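Side-chain contacts in carbohydrate kinase, FGGY (Rhodospirillum rubrum, PDB 3IFR), which probably phosphorylates the sugar D-xylulose at the expense of ATP: residues E381-A384 with L385-H389; D457-A460 with L461-T464; P472-A475 with E476-R480; Q54-D57 with N58-V62; A441-V444 with A445-G449. All coordinates share one frame; numbering follows the deposited sequence.

How the contacts relate
Along the chain contact 4 comes first, on helix 52-70 in the N-terminal FGGY region. Contact 1 follows on helix 372-397, then contact 5 on helix 437-448. Contact 2 lies in the 3-10 turn leading into, and the first residues of, strand 463-468. Contact 3 is at the start of helix 475-496. Contacts 1 and 3 have centres about 13 Å apart and touch through a salt bridge and a probable hydrogen bond, joining two helices distant in sequence. Contacts 2 and 5, centres about 14 Å apart, touch by packing and join a helix to the turn that follows it. Contact 4 touches none; contact 5 is about 12 Å away between nearest atoms.

Contact 1: E381-A384 with L385-H389; sequences EAVA and LAFRH
L385, A386, F387 and R388 each give a backbone N-H to the carbonyl oxygen four residues earlier, on E381, A382, V383 and A384, as in regular alpha helix. L385 N lies 2.8 Å from E381 O, and F387 N lies 3.1 Å from V383 O. One pair of side chains meets directly. V383 and F387 lie side by side and point the same way. CG1 of V383 is anti to the backbone N (chi1 161°), which brings it within 4.0 Å of F387 CD2. L385 packs against backbone. Its CB is 3.3 Å from A382 O, and its CD2 is 3.5 Å from E381 O. L385 also touches V423 of helix 414-424 and L481 and Y482 of helix 475-496. With an alanine at L385, a gap would probably open where these three helices meet. The charged ends turn away from the contact. E381 OE2 is hydrogen-bonded to Y478 OH and G337 N and forms a salt bridge with R377. R388 is extended from CG to NE, makes a salt bridge with D479 and has a cation-pi contact with Y482. The helix is thus held to helix 475-496 by both apolar and charged groups. The carboxylate of E381 is buried, and R377 would be expected to offset its charge.

Contact 2: D457-A460 with L461-T464; sequences DVTA and LVRT
V458 and T459 each accept a backbone hydrogen bond from the residue three places later. L461 N lies 3.0 Å from V458 O, and V462 N lies 3.1 Å from T459 O. The second bond is unusual in direction. V462 N sits above the carbonyl plane of T459, 72° out of it, so it is not on a lone pair of that oxygen. A460 N bonds D457 O in the same i to i+3 pattern one step earlier, and D457 OD2 accepts a hydrogen bond from G454 N. Beyond the turn, R463 is the centre of an inverse gamma turn, marked by a weak bond from T464 N to V462 O.

The side-chain contacts across the turn are van der Waals. T459 and V462 meet at about a right angle, with OG1 of T459 3.5 Å from CG2 of V462. That methyl sits between the backbone N and the carbonyl carbon of its own residue and faces the threonine. CB of L461 lies 3.3 Å from V458 O, so the leucine starts out against the backbone of the turn.

Apolar packing onto helix 437-448 completes the contact. L461 touches V439 and W443, and V458 also rests on W443.

The arrangement is a short 3-10 turn leading into a strand. That strand, 463-468, is the outermost strand on its side of a six-stranded mixed sheet, in an enzyme of the actin-like ATPase superfamily.

Contact 3: P472-A475 with E476-R480; sequences PAKA and EVYDR
K474 and A475 accept the first helical bonds across the contact. Y478 N lies 3.1 Å from K474 O in a nearly straight bond (173°), and D479 N lies 2.9 Å from A475 O. Just before them, A475 N bonds P472 O, so the chain tightens into a turn as it enters helix 475-496. The side chains of K474 and Y478 lie side by side and point the same way. CG of K474 is 4.1 Å from CE2 of the Y478 ring. CG1 of V477 rests 3.3 Å from K474 O; it sits between its own backbone N and carbonyl carbon (chi1 50°). The carboxylate of D479 lies beside the backbone. Its OD2 is 3.0 Å from A475 O, and two acceptors so close should repel mildly. The Y478 hydroxyl also bonds R377. Within 476-480, E476 OE2 lies in the plane of the R480 guanidinium, at its edge. That salt bridge is long and weak, with R480 NH1 and E476 OE2 3.5 Å apart. The polar ends of Y478 and D479 therefore fasten this helix start to helix 372-397, R388 included, while the E476 to R480 pair at the surface probably contributes less.

Contact 4: Q54-D57 with N58-V62; sequences QWWD and NARAV
N58 begins the second segment with a short backbone bond, its N 2.6 Å from Q54 O. Its CB also lies against that oxygen, while the amide of Q54 turns away to T39 N. A59 N bonds W55 O, likewise at 2.6 Å. The methyl of A59, CB, is 4.4 Å from W56 CE3 and touches L12 of strand 8-14 as well. R60 makes the CH-pi contact and the salt bridge. Its N bonds W56 O, and its CD lies over the face of the W56 five-membered ring, 3.9 Å from the centroid. The guanidinium is tilted 28° from the indole plane. A bend at chi3 (72°) turns the end of the chain, and R60 NH1 reaches D57 OD2 at 3.6 Å. The carboxylate stands almost at right angles to the guanidinium (86°), so the two do not meet flat. NE of R60 bonds L230 O outside the segments. A61 follows with a bond from its N to D57 O and with its CB 3.6 Å from D57 O. The arginine is thus gripped at three points: CD by the indole, NH1 by the D57 carboxylate, NE by the L230 carbonyl. The D57 pair is long and its planes nearly perpendicular, so its hold is probably modest.

Contact 5: A441-V444 with A445-G449; sequences AAWV and AAIGG
W443, A446 and I447 form an i, i+3, i+4 cluster near the C-terminal end of helix 437-448. A446 CB lies over one face of the W443 ring, toward the rim, 4.0 Å from W443 CE3. I447 CB lies 3.7 Å from W443 O. The modelled approach of I447 CD1 to the indole is too short and its detail is doubtful. NE1 of W443 is hydrogen-bonded to G454 O. On another side the helix packs onto the six-stranded sheet that holds strands 8-14, 77-84 and 238-244. A441 and V444 touch C81 of strand 77-84, A442 and A445 touch V9 of strand 8-14, and Y240 of strand 238-244 meets V444 and A445. An alanine here in place of W443 removes the indole, and is likely to leave G454 O without its mate and a gap beside the A446 methyl. Strong and weak backbone bonds are mixed. A446 N is 2.8 Å from A442 O, and I447 N is 3.0 Å from W443 O in a fairly straight bond (163°). A445 N makes a weak bond to A442 O, and G448 N lies 3.3 Å from V444 O, also a weak bond.

Contact 1: E381-A384 with L385-H389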
loop_
_atom_site.group_PDB
_atom_site.type_symbol
_atom_site.label_atom_id
_atom_site.label_comp_id
_atom_site.label_asym_id
_atom_site.label_seq_id
_atom_site.Cartn_x
_atom_site.Cartn_y
_atom_site.Cartn_z
ATOM N N GLU A 381 5.639 -0.815 -22.172
ATOM C CA GLU A 381 7.059 -0.750 -21.958
ATOM C C GLU A 381 7.388 0.416 -21.052
ATOM O O GLU A 381 8.237 0.295 -20.148
ATOM C CB GLU A 381 7.762 -0.611 -23.292
ATOM C CG GLU A 381 7.672 -1.878 -24.132
ATOM C CD GLU A 381 8.350 -1.752 -25.463
ATOM O OE1 GLU A 381 8.584 -0.585 -25.881
ATOM O OE2 GLU A 381 8.676 -2.810 -26.080
ATOM N N ALA A 382 6.723 1.552 -21.278
ATOM C CA ALA A 382 6.923 2.707 -20.405
ATOM C C ALA A 382 6.606 2.361 -18.926
ATOM O O ALA A 382 7.366 2.704 -18.019
ATOM C CB ALA A 382 6.132 3.946 -20.897
ATOM N N VAL A 383 5.502 1.679 -18.673
ATOM C CA VAL A 383 5.184 1.363 -17.288
ATOM C C VAL A 383 6.285 0.512 -16.705
ATOM O O VAL A 383 6.741 0.778 -15.593
ATOM C CB VAL A 383 3.794 0.702 -17.127
ATOM C CG1 VAL A 383 3.660 -0.028 -15.787
ATOM C CG2 VAL A 383 2.748 1.748 -17.264
ATOM N N ALA A 384 6.727 -0.493 -17.460
ATOM C CA ALA A 384 7.857 -1.352 -17.049
ATOM C C ALA A 384 9.058 -0.511 -16.704
ATOM O O ALA A 384 9.695 -0.696 -15.669
ATOM C CB ALA A 384 8.240 -2.300 -18.159
ATOM N N LEU A 385 9.367 0.408 -17.602
ATOM C CA LEU A 385 10.506 1.286 -17.454
ATOM C C LEU A 385 10.477 2.123 -16.191
ATOM O O LEU A 385 11.527 2.366 -15.572
ATOM C CB LEU A 385 10.558 2.222 -18.642
ATOM C CG LEU A 385 11.646 2.020 -19.680
ATOM C CD1 LEU A 385 12.352 0.679 -19.550
ATOM C CD2 LEU A 385 10.971 2.222 -21.024
ATOM N N ALA A 386 9.293 2.585 -15.822
ATOM C CA ALA A 386 9.138 3.347 -14.583
ATOM C C ALA A 386 9.382 2.432 -13.397
ATOM O O ALA A 386 9.923 2.865 -12.378
ATOM C CB ALA A 386 7.765 3.976 -14.467
ATOM N N PHE A 387 8.949 1.183 -13.519
ATOM C CA PHE A 387 9.231 0.206 -12.483
ATOM C C PHE A 387 10.742 -0.008 -12.369
ATOM O O PHE A 387 11.289 -0.066 -11.285
ATOM C CB PHE A 387 8.497 -1.119 -12.756
ATOM C CG PHE A 387 7.181 -1.221 -12.061
ATOM C CD1 PHE A 387 7.114 -1.141 -10.691
ATOM C CD2 PHE A 387 5.994 -1.380 -12.782
ATOM C CE1 PHE A 387 5.911 -1.235 -10.032
ATOM C CE2 PHE A 387 4.781 -1.482 -12.120
ATOM C CZ PHE A 387 4.749 -1.411 -10.737
ATOM N N ARG A 388 11.410 -0.122 -13.503
ATOM C CA ARG A 388 12.863 -0.263 -13.503
ATOM C C ARG A 388 13.558 0.880 -12.744
ATOM O O ARG A 388 14.489 0.629 -11.941
ATOM C CB ARG A 388 13.394 -0.336 -14.923
ATOM C CG ARG A 388 14.932 -0.307 -15.019
ATOM C CD ARG A 388 15.430 -0.947 -16.302
ATOM N NE ARG A 388 16.817 -0.586 -16.632
ATOM C CZ ARG A 388 17.481 -1.026 -17.711
ATOM N NH1 ARG A 388 16.895 -1.834 -18.578
ATOM N NH2 ARG A 388 18.729 -0.634 -17.937
ATOM N N HIS A 389 13.092 2.108 -13.006
ATOM C CA HIS A 389 13.639 3.311 -12.406
ATOM C C HIS A 389 13.592 3.261 -10.860
ATOM O O HIS A 389 14.629 3.418 -10.189
ATOM C CB HIS A 389 12.967 4.568 -13.000
ATOM C CG HIS A 389 13.482 5.850 -12.446
ATOM N ND1 HIS A 389 12.695 6.984 -12.332
ATOM C CD2 HIS A 389 14.691 6.199 -11.938
ATOM C CE1 HIS A 389 13.398 7.960 -11.800
ATOM N NE2 HIS A 389 14.616 7.509 -11.555
#

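Contact 2: D457-A460 with L461-T464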
loop_
_atom_site.group_PDB
_atom_site.type_symbol
_atom_site.label_atom_id
_atom_site.label_comp_id
_atom_site.label_asym_id
_atom_site.label_seq_id
_atom_site.Cartn_x
_atom_site.Cartn_y
_atom_site.Cartn_z
ATOM N N ASP A 457 6.592 -18.855 5.296
ATOM C CA ASP A 457 5.592 -19.821 4.987
ATOM C C ASP A 457 4.261 -19.290 4.503
ATOM O O ASP A 457 3.436 -20.033 4.035
ATOM C CB ASP A 457 5.489 -20.779 6.134
ATOM C CG ASP A 457 6.587 -21.722 6.130
ATOM O OD1 ASP A 457 6.694 -22.413 5.133
ATOM O OD2 ASP A 457 7.371 -21.754 7.074
ATOM N N VAL A 458 4.098 -17.985 4.581
ATOM C CA VAL A 458 2.894 -17.329 4.195
ATOM C C VAL A 458 2.428 -17.763 2.821
ATOM O O VAL A 458 1.276 -17.751 2.518
ATOM C CB VAL A 458 3.085 -15.827 4.196
ATOM C CG1 VAL A 458 4.016 -15.405 3.120
ATOM C CG2 VAL A 458 1.827 -15.146 4.052
ATOM N N THR A 459 3.355 -18.105 1.975
ATOM C CA THR A 459 3.041 -18.219 0.587
ATOM C C THR A 459 2.243 -19.451 0.186
ATOM O O THR A 459 1.767 -19.524 -0.910
ATOM C CB THR A 459 4.277 -18.061 -0.252
ATOM O OG1 THR A 459 4.064 -17.013 -1.210
ATOM C CG2 THR A 459 4.585 -19.336 -0.925
ATOM N N ALA A 460 2.085 -20.361 1.134
ATOM C CA ALA A 460 1.183 -21.482 1.076
ATOM C C ALA A 460 -0.229 -21.022 0.985
ATOM O O ALA A 460 -1.090 -21.803 0.734
ATOM C CB ALA A 460 1.343 -22.346 2.267
ATOM N N LEU A 461 -0.463 -19.746 1.211
ATOM C CA LEU A 461 -1.795 -19.206 1.222
ATOM C C LEU A 461 -2.048 -18.424 0.004
ATOM O O LEU A 461 -3.118 -17.946 -0.181
ATOM C CB LEU A 461 -1.966 -18.277 2.393
ATOM C CG LEU A 461 -2.813 -18.648 3.565
ATOM C CD1 LEU A 461 -3.226 -20.049 3.552
ATOM C CD2 LEU A 461 -2.104 -18.311 4.761
ATOM N N VAL A 462 -1.045 -18.265 -0.825
ATOM C CA VAL A 462 -1.290 -17.595 -2.072
ATOM C C VAL A 462 -1.006 -18.444 -3.288
ATOM O O VAL A 462 -0.381 -19.461 -3.226
ATOM C CB VAL A 462 -0.625 -16.239 -2.169
ATOM C CG1 VAL A 462 -0.904 -15.445 -0.972
ATOM C CG2 VAL A 462 0.801 -16.396 -2.387
ATOM N N ARG A 463 -1.510 -17.962 -4.394
ATOM C CA ARG A 463 -1.513 -18.620 -5.669
ATOM C C ARG A 463 -0.273 -18.213 -6.445
ATOM O O ARG A 463 -0.354 -17.432 -7.359
ATOM C CB ARG A 463 -2.764 -18.126 -6.363
ATOM C CG ARG A 463 -3.302 -18.860 -7.534
ATOM C CD ARG A 463 -4.783 -18.475 -7.725
ATOM N NE ARG A 463 -5.561 -18.859 -6.560
ATOM C CZ ARG A 463 -6.299 -19.969 -6.474
ATOM N NH1 ARG A 463 -6.401 -20.787 -7.502
ATOM N NH2 ARG A 463 -6.959 -20.253 -5.366
ATOM N N THR A 464 0.868 -18.754 -6.065
ATOM C CA THR A 464 2.101 -18.545 -6.771
ATOM C C THR A 464 2.021 -19.169 -8.147
ATOM O O THR A 464 1.516 -20.236 -8.328
ATOM C CB THR A 464 3.231 -19.140 -6.009
ATOM O OG1 THR A 464 4.466 -18.797 -6.634
ATOM C CG2 THR A 464 3.091 -20.569 -6.022
#

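Contact 3: P472-A475 with E476-R480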
loop_
_atom_site.group_PDB
_atom_site.type_symbol
_atom_site.label_atom_id
_atom_site.label_comp_id
_atom_site.label_asym_id
_atom_site.label_seq_id
_atom_site.Cartn_x
_atom_site.Cartn_y
_atom_site.Cartn_z
ATOM N N PRO A 472 17.878 -12.543 -22.514
ATOM C CA PRO A 472 19.033 -11.674 -22.334
ATOM C C PRO A 472 19.346 -10.909 -23.588
ATOM O O PRO A 472 19.993 -9.888 -23.489
ATOM C CB PRO A 472 20.158 -12.672 -22.015
ATOM C CG PRO A 472 19.422 -13.823 -21.395
ATOM C CD PRO A 472 18.246 -13.953 -22.318
ATOM N N ALA A 473 18.880 -11.354 -24.740
ATOM C CA ALA A 473 19.104 -10.665 -25.986
ATOM C C ALA A 473 18.323 -9.374 -26.112
ATOM O O ALA A 473 18.626 -8.577 -26.953
ATOM C CB ALA A 473 18.796 -11.559 -27.132
ATOM N N LYS A 474 17.330 -9.193 -25.256
ATOM C CA LYS A 474 16.512 -8.014 -25.144
ATOM C C LYS A 474 17.093 -6.980 -24.218
ATOM O O LYS A 474 16.613 -5.904 -24.150
ATOM C CB LYS A 474 15.181 -8.418 -24.571
ATOM C CG LYS A 474 14.033 -8.348 -25.453
ATOM C CD LYS A 474 14.249 -8.982 -26.737
ATOM C CE LYS A 474 12.947 -9.301 -27.322
ATOM N NZ LYS A 474 13.048 -9.456 -28.729
ATOM N N ALA A 475 18.133 -7.303 -23.489
ATOM C CA ALA A 475 18.677 -6.358 -22.551
ATOM C C ALA A 475 19.204 -5.105 -23.227
ATOM O O ALA A 475 19.139 -4.056 -22.677
ATOM C CB ALA A 475 19.706 -6.967 -21.757
ATOM N N GLU A 476 19.701 -5.244 -24.431
ATOM C CA GLU A 476 20.333 -4.157 -25.136
ATOM C C GLU A 476 19.346 -3.152 -25.739
ATOM O O GLU A 476 19.570 -2.017 -25.684
ATOM C CB GLU A 476 21.264 -4.733 -26.177
ATOM C CG GLU A 476 22.236 -3.797 -26.752
ATOM C CD GLU A 476 23.041 -4.423 -27.868
ATOM O OE1 GLU A 476 24.216 -4.735 -27.612
ATOM O OE2 GLU A 476 22.497 -4.623 -28.980
ATOM N N VAL A 477 18.250 -3.593 -26.289
ATOM C CA VAL A 477 17.180 -2.707 -26.656
ATOM C C VAL A 477 16.474 -2.068 -25.456
ATOM O O VAL A 477 16.276 -0.908 -25.438
ATOM C CB VAL A 477 16.200 -3.385 -27.577
ATOM C CG1 VAL A 477 15.789 -4.657 -27.053
ATOM C CG2 VAL A 477 15.049 -2.575 -27.739
ATOM N N TYR A 478 16.126 -2.810 -24.438
ATOM C CA TYR A 478 15.452 -2.161 -23.317
ATOM C C TYR A 478 16.367 -1.207 -22.523
ATOM O O TYR A 478 15.890 -0.201 -21.989
ATOM C CB TYR A 478 14.702 -3.146 -22.421
ATOM C CG TYR A 478 13.405 -3.593 -23.042
ATOM C CD1 TYR A 478 12.489 -2.663 -23.489
ATOM C CD2 TYR A 478 13.091 -4.941 -23.182
ATOM C CE1 TYR A 478 11.295 -3.047 -24.085
ATOM C CE2 TYR A 478 11.905 -5.328 -23.756
ATOM C CZ TYR A 478 11.013 -4.378 -24.214
ATOM O OH TYR A 478 9.807 -4.748 -24.776
ATOM N N ASP A 479 17.669 -1.510 -22.485
ATOM C CA ASP A 479 18.640 -0.597 -21.925
ATOM C C ASP A 479 18.632 0.758 -22.638
ATOM O O ASP A 479 18.618 1.819 -21.969
ATOM C CB ASP A 479 20.045 -1.187 -21.976
ATOM C CG ASP A 479 20.353 -2.072 -20.773
ATOM O OD1 ASP A 479 19.713 -1.893 -19.716
ATOM O OD2 ASP A 479 21.238 -2.941 -20.877
ATOM N N ARG A 480 18.676 0.720 -23.972
ATOM C CA ARG A 480 18.607 1.925 -24.785
ATOM C C ARG A 480 17.250 2.595 -24.627
ATOM O O ARG A 480 17.164 3.825 -24.570
ATOM C CB ARG A 480 18.834 1.624 -26.259
ATOM C CG ARG A 480 20.295 1.333 -26.641
ATOM C CD ARG A 480 20.502 1.134 -28.176
ATOM N NE ARG A 480 20.674 -0.276 -28.560
ATOM C CZ ARG A 480 19.825 -0.948 -29.337
ATOM N NH1 ARG A 480 20.047 -2.231 -29.620
ATOM N NH2 ARG A 480 18.744 -0.341 -29.828
#

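Contact 4: Q54-D57 with N58-V62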
loop_
_atom_site.group_PDB
_atom_site.type_symbol
_atom_site.label_atom_id
_atom_site.label_comp_id
_atom_site.label_asym_id
_atom_site.label_seq_id
_atom_site.Cartn_x
_atom_site.Cartn_y
_atom_site.Cartn_z
ATOM N N GLN A 54 -19.048 2.575 10.784
ATOM C CA GLN A 54 -19.256 1.551 9.765
ATOM C C GLN A 54 -18.104 0.488 9.729
ATOM O O GLN A 54 -18.367 -0.727 9.557
ATOM C CB GLN A 54 -19.480 2.199 8.413
ATOM C CG GLN A 54 -20.144 1.291 7.379
ATOM C CD GLN A 54 -19.992 1.861 5.999
ATOM O OE1 GLN A 54 -19.008 2.544 5.719
ATOM N NE2 GLN A 54 -20.974 1.633 5.138
ATOM N N TRP A 55 -16.852 0.927 9.904
ATOM C CA TRP A 55 -15.772 -0.053 10.021
ATOM C C TRP A 55 -16.168 -1.067 11.115
ATOM O O TRP A 55 -16.119 -2.279 10.909
ATOM C CB TRP A 55 -14.402 0.556 10.351
ATOM C CG TRP A 55 -13.873 1.614 9.419
ATOM C CD1 TRP A 55 -14.130 1.758 8.079
ATOM C CD2 TRP A 55 -12.957 2.671 9.768
ATOM N NE1 TRP A 55 -13.468 2.871 7.592
ATOM C CE2 TRP A 55 -12.728 3.425 8.608
ATOM C CE3 TRP A 55 -12.321 3.044 10.963
ATOM C CZ2 TRP A 55 -11.881 4.528 8.600
ATOM C CZ3 TRP A 55 -11.492 4.127 10.956
ATOM C CH2 TRP A 55 -11.268 4.860 9.783
ATOM N N TRP A 56 -16.588 -0.560 12.261
ATOM C CA TRP A 56 -16.819 -1.403 13.437
ATOM C C TRP A 56 -17.999 -2.308 13.220
ATOM O O TRP A 56 -17.980 -3.480 13.571
ATOM C CB TRP A 56 -17.050 -0.541 14.681
ATOM C CG TRP A 56 -17.372 -1.348 15.880
ATOM C CD1 TRP A 56 -18.511 -1.275 16.617
ATOM C CD2 TRP A 56 -16.590 -2.414 16.457
ATOM N NE1 TRP A 56 -18.471 -2.187 17.643
ATOM C CE2 TRP A 56 -17.310 -2.905 17.570
ATOM C CE3 TRP A 56 -15.348 -2.992 16.152
ATOM C CZ2 TRP A 56 -16.830 -3.931 18.399
ATOM C CZ3 TRP A 56 -14.869 -4.024 16.986
ATOM C CH2 TRP A 56 -15.617 -4.474 18.103
ATOM N N ASP A 57 -19.046 -1.750 12.628
ATOM C CA ASP A 57 -20.190 -2.556 12.251
ATOM C C ASP A 57 -19.863 -3.582 11.201
ATOM O O ASP A 57 -20.265 -4.731 11.322
ATOM C CB ASP A 57 -21.337 -1.693 11.780
ATOM C CG ASP A 57 -22.580 -2.037 12.502
ATOM O OD1 ASP A 57 -23.472 -2.635 11.858
ATOM O OD2 ASP A 57 -22.597 -1.765 13.743
ATOM N N ASN A 58 -19.166 -3.159 10.148
ATOM C CA ASN A 58 -18.597 -4.114 9.179
ATOM C C ASN A 58 -17.785 -5.194 9.907
ATOM O O ASN A 58 -18.022 -6.386 9.709
ATOM C CB ASN A 58 -17.717 -3.415 8.147
ATOM C CG ASN A 58 -18.497 -2.777 6.984
ATOM O OD1 ASN A 58 -17.874 -2.290 6.033
ATOM N ND2 ASN A 58 -19.817 -2.768 7.045
ATOM N N ALA A 59 -16.886 -4.796 10.812
ATOM C CA ALA A 59 -16.023 -5.805 11.464
ATOM C C ALA A 59 -16.808 -6.836 12.298
ATOM O O ALA A 59 -16.522 -8.007 12.248
ATOM C CB ALA A 59 -14.931 -5.141 12.316
ATOM N N ARG A 60 -17.765 -6.387 13.093
ATOM C CA ARG A 60 -18.642 -7.281 13.818
ATOM C C ARG A 60 -19.325 -8.241 12.912
ATOM O O ARG A 60 -19.362 -9.413 13.209
ATOM C CB ARG A 60 -19.735 -6.462 14.520
ATOM C CG ARG A 60 -19.243 -5.750 15.763
ATOM C CD ARG A 60 -20.290 -4.844 16.262
ATOM N NE ARG A 60 -21.372 -5.628 16.850
ATOM C CZ ARG A 60 -22.635 -5.210 16.954
ATOM N NH1 ARG A 60 -22.990 -4.018 16.486
ATOM N NH2 ARG A 60 -23.541 -6.013 17.504
ATOM N N ALA A 61 -19.876 -7.756 11.804
ATOM C CA ALA A 61 -20.648 -8.619 10.880
ATOM C C ALA A 61 -19.828 -9.751 10.257
ATOM O O ALA A 61 -20.263 -10.917 10.163
ATOM C CB ALA A 61 -21.256 -7.782 9.762
ATOM N N VAL A 62 -18.648 -9.374 9.799
ATOM C CA VAL A 62 -17.750 -10.235 9.055
ATOM C C VAL A 62 -17.079 -11.262 9.992
ATOM O O VAL A 62 -16.909 -12.404 9.637
ATOM C CB VAL A 62 -16.723 -9.294 8.428
ATOM C CG1 VAL A 62 -15.321 -9.571 8.914
ATOM C CG2 VAL A 62 -16.886 -9.169 6.942
#

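Contact 5: A441-V444 with A445-G449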
loop_
_atom_site.group_PDB
_atom_site.type_symbol
_atom_site.label_atom_id
_atom_site.label_comp_id
_atom_site.label_asym_id
_atom_site.label_seq_id
_atom_site.Cartn_x
_atom_site.Cartn_y
_atom_site.Cartn_z
ATOM N N ALA A 441 -2.198 -10.362 7.365
ATOM C CA ALA A 441 -2.591 -10.207 8.779
ATOM C C ALA A 441 -2.801 -11.527 9.534
ATOM O O ALA A 441 -2.303 -11.670 10.643
ATOM C CB ALA A 441 -3.804 -9.247 8.946
ATOM N N ALA A 442 -3.503 -12.496 8.944
ATOM C CA ALA A 442 -3.590 -13.812 9.575
ATOM C C ALA A 442 -2.173 -14.303 9.886
ATOM O O ALA A 442 -1.932 -14.882 10.940
ATOM C CB ALA A 442 -4.280 -14.795 8.690
ATOM N N TRP A 443 -1.238 -14.056 8.965
ATOM C CA TRP A 443 0.103 -14.592 9.133
ATOM C C TRP A 443 0.806 -14.051 10.364
ATOM O O TRP A 443 1.611 -14.743 10.989
ATOM C CB TRP A 443 0.969 -14.404 7.875
ATOM C CG TRP A 443 1.917 -15.522 7.760
ATOM C CD1 TRP A 443 3.296 -15.489 7.901
ATOM C CD2 TRP A 443 1.571 -16.894 7.571
ATOM N NE1 TRP A 443 3.819 -16.766 7.780
ATOM C CE2 TRP A 443 2.782 -17.642 7.573
ATOM C CE3 TRP A 443 0.362 -17.567 7.383
ATOM C CZ2 TRP A 443 2.795 -19.015 7.387
ATOM C CZ3 TRP A 443 0.381 -18.933 7.201
ATOM C CH2 TRP A 443 1.595 -19.643 7.194
ATOM N N VAL A 444 0.523 -12.816 10.723
ATOM C CA VAL A 444 1.160 -12.261 11.887
ATOM C C VAL A 444 0.745 -13.023 13.127
ATOM O O VAL A 444 1.544 -13.251 14.050
ATOM C CB VAL A 444 0.833 -10.794 12.062
ATOM C CG1 VAL A 444 1.266 -10.339 13.404
ATOM C CG2 VAL A 444 1.471 -9.975 10.955
ATOM N N ALA A 445 -0.512 -13.410 13.162
ATOM C CA ALA A 445 -1.031 -14.077 14.329
ATOM C C ALA A 445 -0.617 -15.534 14.254
ATOM O O ALA A 445 -0.511 -16.210 15.275
ATOM C CB ALA A 445 -2.539 -13.945 14.398
ATOM N N ALA A 446 -0.398 -16.016 13.037
ATOM C CA ALA A 446 0.002 -17.412 12.842
ATOM C C ALA A 446 1.384 -17.636 13.487
ATOM O O ALA A 446 1.596 -18.585 14.232
ATOM C CB ALA A 446 0.052 -17.730 11.380
ATOM N N ILE A 447 2.306 -16.731 13.195
ATOM C CA ILE A 447 3.644 -16.843 13.682
ATOM C C ILE A 447 3.700 -16.534 15.170
ATOM O O ILE A 447 4.616 -16.932 15.844
ATOM C CB ILE A 447 4.553 -15.946 12.856
ATOM C CG1 ILE A 447 4.877 -16.697 11.566
ATOM C CG2 ILE A 447 5.832 -15.598 13.606
ATOM C CD1 ILE A 447 5.185 -15.780 10.453
ATOM N N GLY A 448 2.694 -15.845 15.699
ATOM C CA GLY A 448 2.695 -15.567 17.120
ATOM C C GLY A 448 2.167 -16.725 17.961
ATOM O O GLY A 448 2.477 -16.823 19.146
ATOM N N GLY A 449 1.352 -17.589 17.374
ATOM C CA GLY A 449 0.811 -18.723 18.115
ATOM C C GLY A 449 1.588 -20.042 17.986
ATOM O O GLY A 449 1.060 -21.122 18.258
#